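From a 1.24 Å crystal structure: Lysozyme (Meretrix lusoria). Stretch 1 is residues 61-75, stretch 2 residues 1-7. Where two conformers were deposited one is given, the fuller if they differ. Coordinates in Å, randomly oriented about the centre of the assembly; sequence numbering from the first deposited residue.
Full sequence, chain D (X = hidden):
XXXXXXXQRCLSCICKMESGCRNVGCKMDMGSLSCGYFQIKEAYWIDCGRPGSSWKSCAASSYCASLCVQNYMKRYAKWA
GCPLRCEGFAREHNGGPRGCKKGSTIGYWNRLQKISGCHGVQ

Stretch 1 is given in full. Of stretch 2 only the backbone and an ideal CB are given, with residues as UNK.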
ATOM      1  N   SER D  61      15.444  15.628   4.564  1.00 32.24           N
ATOM      2  CA  SER D  61      15.293  17.030   4.949  1.00 32.06           C
ATOM      3  C   SER D  61      14.032  17.194   5.779  1.00 31.25           C
ATOM      4  O   SER D  61      12.959  16.803   5.341  1.00 30.95           O
ATOM      5  CB  SER D  61      15.197  17.909   3.701  1.00 32.46           C
ATOM      6  OG  SER D  61      14.630  19.172   4.011  1.00 33.04           O
ATOM      7  N   SER D  62      14.152  17.762   6.970  1.00 31.24           N
ATOM      8  CA  SER D  62      12.996  17.965   7.838  0.62 31.05           C
ATOM      9  C   SER D  62      11.952  18.803   7.112  1.00 30.85           C
ATOM     10  O   SER D  62      10.759  18.490   7.149  1.00 29.99           O
ATOM     11  CB  SER D  62      13.403  18.652   9.148  0.62 30.82           C
ATOM     12  OG  SER D  62      12.304  18.723  10.050  0.62 30.36           O
ATOM     13  N   TYR D  63      12.401  19.859   6.439  1.00 31.32           N
ATOM     14  CA  TYR D  63      11.497  20.726   5.700  1.00 30.72           C
ATOM     15  C   TYR D  63      10.837  20.014   4.526  1.00 29.17           C
ATOM     16  O   TYR D  63       9.611  19.999   4.414  1.00 28.56           O
ATOM     17  CB  TYR D  63      12.218  21.977   5.189  1.00 32.40           C
ATOM     18  CG  TYR D  63      11.300  22.827   4.352  1.00 34.20           C
ATOM     19  CD1 TYR D  63      10.353  23.647   4.948  1.00 35.63           C
ATOM     20  CD2 TYR D  63      11.340  22.770   2.962  1.00 35.17           C
ATOM     21  CE1 TYR D  63       9.491  24.410   4.189  1.00 36.33           C
ATOM     22  CE2 TYR D  63      10.478  23.528   2.192  1.00 35.94           C
ATOM     23  CZ  TYR D  63       9.557  24.346   2.811  1.00 37.23           C
ATOM     24  OH  TYR D  63       8.699  25.108   2.052  1.00 38.73           O
ATOM     25  N   CYS D  64      11.633  19.443   3.631  1.00 28.28           N
ATOM     26  CA  CYS D  64      11.054  18.799   2.461  1.00 27.93           C
ATOM     27  C   CYS D  64      10.153  17.642   2.859  1.00 25.51           C
ATOM     28  O   CYS D  64       9.066  17.478   2.297  1.00 25.25           O
ATOM     29  CB  CYS D  64      12.131  18.301   1.508  1.00 29.24           C
ATOM     30  SG  CYS D  64      11.466  17.752  -0.058  1.00 30.25           S
ATOM     31  N   ALA D  65      10.598  16.832   3.817  1.00 25.01           N
ATOM     32  CA  ALA D  65       9.808  15.678   4.252  1.00 23.36           C
ATOM     33  C   ALA D  65       8.473  16.131   4.834  1.00 23.46           C
ATOM     34  O   ALA D  65       7.429  15.562   4.521  1.00 23.23           O
ATOM     35  CB  ALA D  65      10.578  14.829   5.261  1.00 24.46           C
ATOM     36  N   SER D  66       8.496  17.161   5.668  1.00 23.85           N
ATOM     37  CA  SER D  66       7.246  17.652   6.247  1.00 23.77           C
ATOM     38  C   SER D  66       6.357  18.337   5.203  1.00 23.12           C
ATOM     39  O   SER D  66       5.138  18.261   5.300  1.00 22.09           O
ATOM     40  CB  SER D  66       7.492  18.569   7.458  1.00 25.28           C
ATOM     41  OG  SER D  66       8.189  19.765   7.125  1.00 26.16           O
ATOM     42  N   LEU D  67       6.961  18.968   4.196  1.00 23.02           N
ATOM     43  CA  LEU D  67       6.190  19.511   3.078  1.00 23.88           C
ATOM     44  C   LEU D  67       5.472  18.370   2.374  1.00 21.97           C
ATOM     45  O   LEU D  67       4.314  18.491   1.982  1.00 20.98           O
ATOM     46  CB  LEU D  67       7.092  20.237   2.075  1.00 25.17           C
ATOM     47  CG  LEU D  67       6.378  20.772   0.827  1.00 27.99           C
ATOM     48  CD1 LEU D  67       5.282  21.758   1.199  1.00 29.40           C
ATOM     49  CD2 LEU D  67       7.360  21.413  -0.139  1.00 28.70           C
ATOM     50  N   CYS D  68       6.170  17.257   2.210  1.00 21.26           N
ATOM     51  CA  CYS D  68       5.575  16.092   1.590  1.00 20.62           C
ATOM     52  C   CYS D  68       4.365  15.624   2.399  1.00 19.70           C
ATOM     53  O   CYS D  68       3.305  15.369   1.832  1.00 19.42           O
ATOM     54  CB  CYS D  68       6.633  14.995   1.466  1.00 20.26           C
ATOM     55  SG  CYS D  68       6.048  13.487   0.651  1.00 20.06           S
ATOM     56  N   VAL D  69       4.505  15.541   3.718  1.00 20.05           N
ATOM     57  CA  VAL D  69       3.393  15.170   4.579  1.00 19.48           C
ATOM     58  C   VAL D  69       2.235  16.161   4.425  1.00 18.49           C
ATOM     59  O   VAL D  69       1.084  15.751   4.265  1.00 18.12           O
ATOM     60  CB  VAL D  69       3.819  15.084   6.060  1.00 19.72           C
ATOM     61  CG1 VAL D  69       2.626  14.777   6.943  1.00 19.20           C
ATOM     62  CG2 VAL D  69       4.889  14.025   6.238  1.00 20.23           C
ATOM     63  N   GLN D  70       2.534  17.459   4.443  1.00 19.21           N
ATOM     64  CA  GLN D  70       1.502  18.473   4.230  1.00 19.28           C
ATOM     65  C   GLN D  70       0.767  18.265   2.901  1.00 18.15           C
ATOM     66  O   GLN D  70      -0.468  18.338   2.847  1.00 18.23           O
ATOM     67  CB  GLN D  70       2.101  19.883   4.269  1.00 20.34           C
ATOM     68  CG  GLN D  70       2.611  20.320   5.631  1.00 20.40           C
ATOM     69  CD  GLN D  70       1.506  20.700   6.602  1.00 20.38           C
ATOM     70  OE1 GLN D  70       0.344  20.359   6.413  1.00 20.70           O
ATOM     71  NE2 GLN D  70       1.873  21.423   7.647  1.00 22.29           N
ATOM     72  N   ASN D  71       1.519  18.038   1.828  1.00 17.53           N
ATOM     73  CA  ASN D  71       0.926  17.820   0.508  1.00 17.22           C
ATOM     74  C   ASN D  71       0.116  16.532   0.454  1.00 15.32           C
ATOM     75  O   ASN D  71      -0.922  16.495  -0.185  1.00 15.64           O
ATOM     76  CB  ASN D  71       1.977  17.756  -0.596  1.00 19.59           C
ATOM     77  CG  ASN D  71       2.640  19.080  -0.865  1.00 22.49           C
ATOM     78  OD1 ASN D  71       2.182  20.127  -0.418  1.00 22.71           O
ATOM     79  ND2 ASN D  71       3.713  19.046  -1.633  1.00 23.91           N
ATOM     80  N   TYR D  72       0.598  15.471   1.098  1.00 16.00           N
ATOM     81  CA  TYR D  72      -0.115  14.205   1.157  1.00 14.49           C
ATOM     82  C   TYR D  72      -1.470  14.363   1.842  1.00 13.72           C
ATOM     83  O   TYR D  72      -2.489  13.867   1.352  1.00 13.96           O
ATOM     84  CB  TYR D  72       0.728  13.182   1.897  1.00 15.33           C
ATOM     85  CG  TYR D  72       0.343  11.745   1.631  1.00 14.82           C
ATOM     86  CD1 TYR D  72      -0.499  11.048   2.488  1.00 15.59           C
ATOM     87  CD2 TYR D  72       0.860  11.065   0.537  1.00 15.31           C
ATOM     88  CE1 TYR D  72      -0.819   9.712   2.255  1.00 16.12           C
ATOM     89  CE2 TYR D  72       0.533   9.734   0.295  1.00 15.66           C
ATOM     90  CZ  TYR D  72      -0.306   9.062   1.150  1.00 16.15           C
ATOM     91  OH  TYR D  72      -0.601   7.729   0.914  1.00 17.16           O
ATOM     92  N   MET D  73      -1.490  15.081   2.965  1.00 14.72           N
ATOM     93  CA  MET D  73      -2.730  15.287   3.680  1.00 15.08           C
ATOM     94  C   MET D  73      -3.676  16.187   2.882  1.00 15.49           C
ATOM     95  O   MET D  73      -4.863  15.938   2.863  1.00 15.05           O
ATOM     96  CB  MET D  73      -2.467  15.853   5.095  1.00 15.15           C
ATOM     97  CG  MET D  73      -1.606  14.947   5.987  1.00 16.64           C
ATOM     98  SD  MET D  73      -2.160  13.241   5.949  1.00 16.28           S
ATOM     99  CE  MET D  73      -0.608  12.423   6.324  1.00 17.26           C
ATOM    100  N   LYS D  74      -3.139  17.219   2.236  0.59 15.82           N
ATOM    101  CA  LYS D  74      -3.948  18.084   1.370  0.59 16.67           C
ATOM    102  C   LYS D  74      -4.609  17.277   0.254  0.59 15.54           C
ATOM    103  O   LYS D  74      -5.769  17.503  -0.085  0.59 16.65           O
ATOM    104  CB  LYS D  74      -3.075  19.186   0.780  0.59 17.87           C
ATOM    105  CG  LYS D  74      -3.797  20.172  -0.114  0.59 20.53           C
ATOM    106  CD  LYS D  74      -2.882  21.335  -0.493  0.59 24.03           C
ATOM    107  CE  LYS D  74      -3.472  22.205  -1.601  0.59 26.15           C
ATOM    108  NZ  LYS D  74      -2.543  23.301  -2.004  0.59 27.98           N
ATOM    109  N   ARG D  75      -3.871  16.332  -0.307  1.00 15.03           N
ATOM    110  CA  ARG D  75      -4.395  15.505  -1.379  1.00 14.98           C
ATOM    111  C   ARG D  75      -5.466  14.528  -0.898  1.00 13.88           C
ATOM    112  O   ARG D  75      -6.510  14.383  -1.558  1.00 14.14           O
ATOM    113  CB  ARG D  75      -3.260  14.740  -2.055  1.00 15.06           C
ATOM    114  CG  ARG D  75      -3.728  13.792  -3.144  1.00 14.60           C
ATOM    115  CD  ARG D  75      -2.566  13.266  -3.947  1.00 15.53           C
ATOM    116  NE  ARG D  75      -3.058  12.510  -5.092  1.00 15.14           N
ATOM    117  CZ  ARG D  75      -2.338  12.235  -6.169  1.00 15.95           C
ATOM    118  NH1 ARG D  75      -1.066  12.611  -6.221  1.00 17.28           N
ATOM    119  NH2 ARG D  75      -2.886  11.584  -7.191  1.00 15.66           N
ATOM    120  N   UNK D   1       8.590  23.106  10.903  1.00 29.92           N
ATOM    121  CA  UNK D   1       8.218  22.230   9.761  1.00 29.41           C
ATOM    122  C   UNK D   1       7.490  23.058   8.716  1.00 28.68           C
ATOM    123  O   UNK D   1       7.126  24.208   8.972  1.00 29.32           O
ATOM    124  CB  UNK D   1       7.342  21.061  10.215  1.00 29.41           C
ATOM    125  N   UNK D   2       7.282  22.478   7.540  1.00 28.67           N
ATOM    126  CA  UNK D   2       6.509  23.129   6.496  1.00 28.96           C
ATOM    127  C   UNK D   2       5.104  23.422   7.006  1.00 28.39           C
ATOM    128  O   UNK D   2       4.542  22.657   7.785  1.00 27.88           O
ATOM    129  CB  UNK D   2       6.458  22.263   5.236  1.00 28.96           C
ATOM    130  N   UNK D   3       4.547  24.543   6.575  1.00 28.69           N
ATOM    131  CA  UNK D   3       3.182  24.894   6.914  1.00 28.04           C
ATOM    132  C   UNK D   3       2.192  24.183   6.010  1.00 27.26           C
ATOM    133  O   UNK D   3       2.573  23.533   5.032  1.00 27.68           O
ATOM    134  CB  UNK D   3       2.984  26.409   6.826  1.00 28.04           C
ATOM    135  N   UNK D   4       0.911  24.315   6.328  1.00 26.66           N
ATOM    136  CA  UNK D   4      -0.138  23.636   5.579  1.00 25.42           C
ATOM    137  C   UNK D   4      -1.270  23.251   6.508  1.00 24.58           C
ATOM    138  O   UNK D   4      -1.432  23.847   7.563  1.00 25.74           O
ATOM    139  CB  UNK D   4       0.412  22.400   4.866  1.00 25.42           C
ATOM    140  N   UNK D   5      -2.056  22.249   6.135  1.00 22.88           N
ATOM    141  CA  UNK D   5      -3.238  21.925   6.929  1.00 22.79           C
ATOM    142  C   UNK D   5      -2.940  21.166   8.213  1.00 22.24           C
ATOM    143  O   UNK D   5      -3.777  21.114   9.107  1.00 23.52           O
ATOM    144  CB  UNK D   5      -4.210  21.103   6.080  1.00 22.79           C
ATOM    145  N   UNK D   6      -1.755  20.572   8.312  1.00 21.15           N
ATOM    146  CA  UNK D   6      -1.377  19.850   9.522  1.00 21.55           C
ATOM    147  C   UNK D   6      -0.690  20.823  10.485  1.00 22.94           C
ATOM    148  O   UNK D   6       0.169  21.584  10.058  1.00 23.91           O
ATOM    149  CB  UNK D   6      -0.463  18.668   9.193  1.00 21.55           C
ATOM    150  N   UNK D   7      -1.056  20.781  11.770  1.00 23.22           N
ATOM    151  CA  UNK D   7      -0.472  21.671  12.779  1.00 24.54           C
ATOM    152  C   UNK D   7       0.976  21.278  13.075  1.00 24.12           C
ATOM    153  O   UNK D   7       1.383  20.128  12.909  1.00 24.14           O
ATOM    154  CB  UNK D   7      -1.300  21.639  14.065  1.00 24.54           C
TER

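Stretch 1 is a helix from S62 onward, and the seven residues of stretch 2 run along one side of it without regular structure of their own. Much of the attachment is made by backbone atoms, so the first question at each position is how much the side chain has left to decide.

At position 1 the CA-to-CB bond points sideways to the helix, and the ideal CB lies 3.5 Å from S66 OG. Beyond it is the first turn of the helix, with S62 and S66 along the way; no charge waits there, and a medium or large side chain, aliphatic or aromatic, could lie over these small residues. The residue is F1. Its chi1 is m, and the ring reaches S62, with CE2 3.3 Å from S62 OG.

Position 2 points toward the helix, and space is short: its ideal CB is 3.5 Å from L67 N, 3.6 Å from S66 OG and 3.9 Å from Y63 CE1. A small residue fits best. The deposited one is A2, whose CB packs against Y63 CE1 at 3.9 Å and L67 CB at 3.8 Å. The backbone is fastened on both sides of this methyl: A2 N donates to S66 OG (2.9 Å), and A2 O accepts from Q70 NE2 (2.9 Å).

At position 3 the CB direction leads away, with Q70 NE2 the nearest feature at 5.2 Å from the ideal CB. There is room, and the backbone angles are ordinary, so neither this contact nor the backbone demands glycine, and stretch 1 would tolerate many residues; the deposited residue is nevertheless G3.

Position 4 is different. Its phi/psi of 146/-157 would jam a CB against the preceding carbonyl oxygen, and the ideal CB would also sit 2.6 Å from Q70 OE1, a clash. Both arguments call for glycine, and G4 lets the chain pass close beside the Q70 amide.

At position 5 the CB points sideways, 4.6 Å from Q70 OE1, but a longer side chain can turn back toward the apolar part of M73. A branched or extended aliphatic residue would suit, and several would serve. I5, with chi1 p and chi2 t, brings CD1 to 3.9 Å from M73 CB and 3.7 Å from K74 N. A water links its backbone to the helix, accepting from I5 N (3.0 Å) and donating to Q70 O (2.9 Å).

Position 6 points toward the helix, its ideal CB 3.4 Å from Q70 OE1 and 5.0 Å from M73 CG, with V69 CG1 beyond at 5.5 Å. A compact apolar residue is favoured. It is V6, whose CG2 meets M73 CG at 3.6 Å. The Q70 amide pairs with its backbone: V6 N donates to Q70 OE1 (2.8 Å), while Q70 NE2 donates to V6 O (3.0 Å).

Position 7 points away, with nothing of stretch 1 near its CB. It precedes a helix, where serine, threonine, aspartate or asparagine commonly cap. S7 does so, its side chain capping a backbone nitrogen just past the stretch.

Stretch 2 1-7: FAGGIVS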
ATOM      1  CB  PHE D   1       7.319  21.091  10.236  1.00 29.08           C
ATOM      2  CG  PHE D   1       7.968  20.173  11.238  1.00 29.47           C
ATOM      3  CD1 PHE D   1       7.592  20.211  12.571  1.00 30.16           C
ATOM      4  CD2 PHE D   1       8.939  19.263  10.844  1.00 29.59           C
ATOM      5  CE1 PHE D   1       8.177  19.368  13.489  1.00 30.94           C
ATOM      6  CE2 PHE D   1       9.522  18.417  11.757  1.00 29.74           C
ATOM      7  CZ  PHE D   1       9.133  18.462  13.078  1.00 30.57           C
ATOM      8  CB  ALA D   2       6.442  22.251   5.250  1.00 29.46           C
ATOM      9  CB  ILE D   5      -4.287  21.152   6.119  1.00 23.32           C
ATOM     10  CG1 ILE D   5      -3.782  19.778   5.687  1.00 23.42           C
ATOM     11  CG2 ILE D   5      -4.713  22.002   4.916  1.00 24.63           C
ATOM     12  CD1 ILE D   5      -4.849  18.979   4.971  1.00 24.65           C
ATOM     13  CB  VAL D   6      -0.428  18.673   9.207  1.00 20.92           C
ATOM     14  CG1 VAL D   6      -0.190  17.841  10.476  1.00 21.96           C
ATOM     15  CG2 VAL D   6      -0.994  17.819   8.067  1.00 20.90           C
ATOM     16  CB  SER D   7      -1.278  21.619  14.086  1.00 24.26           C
ATOM     17  OG  SER D   7      -0.956  20.446  14.835  1.00 24.83           O
TER
HETATM   18  O   HOH W   1      -1.376  21.038   3.456  1.00 21.97           O
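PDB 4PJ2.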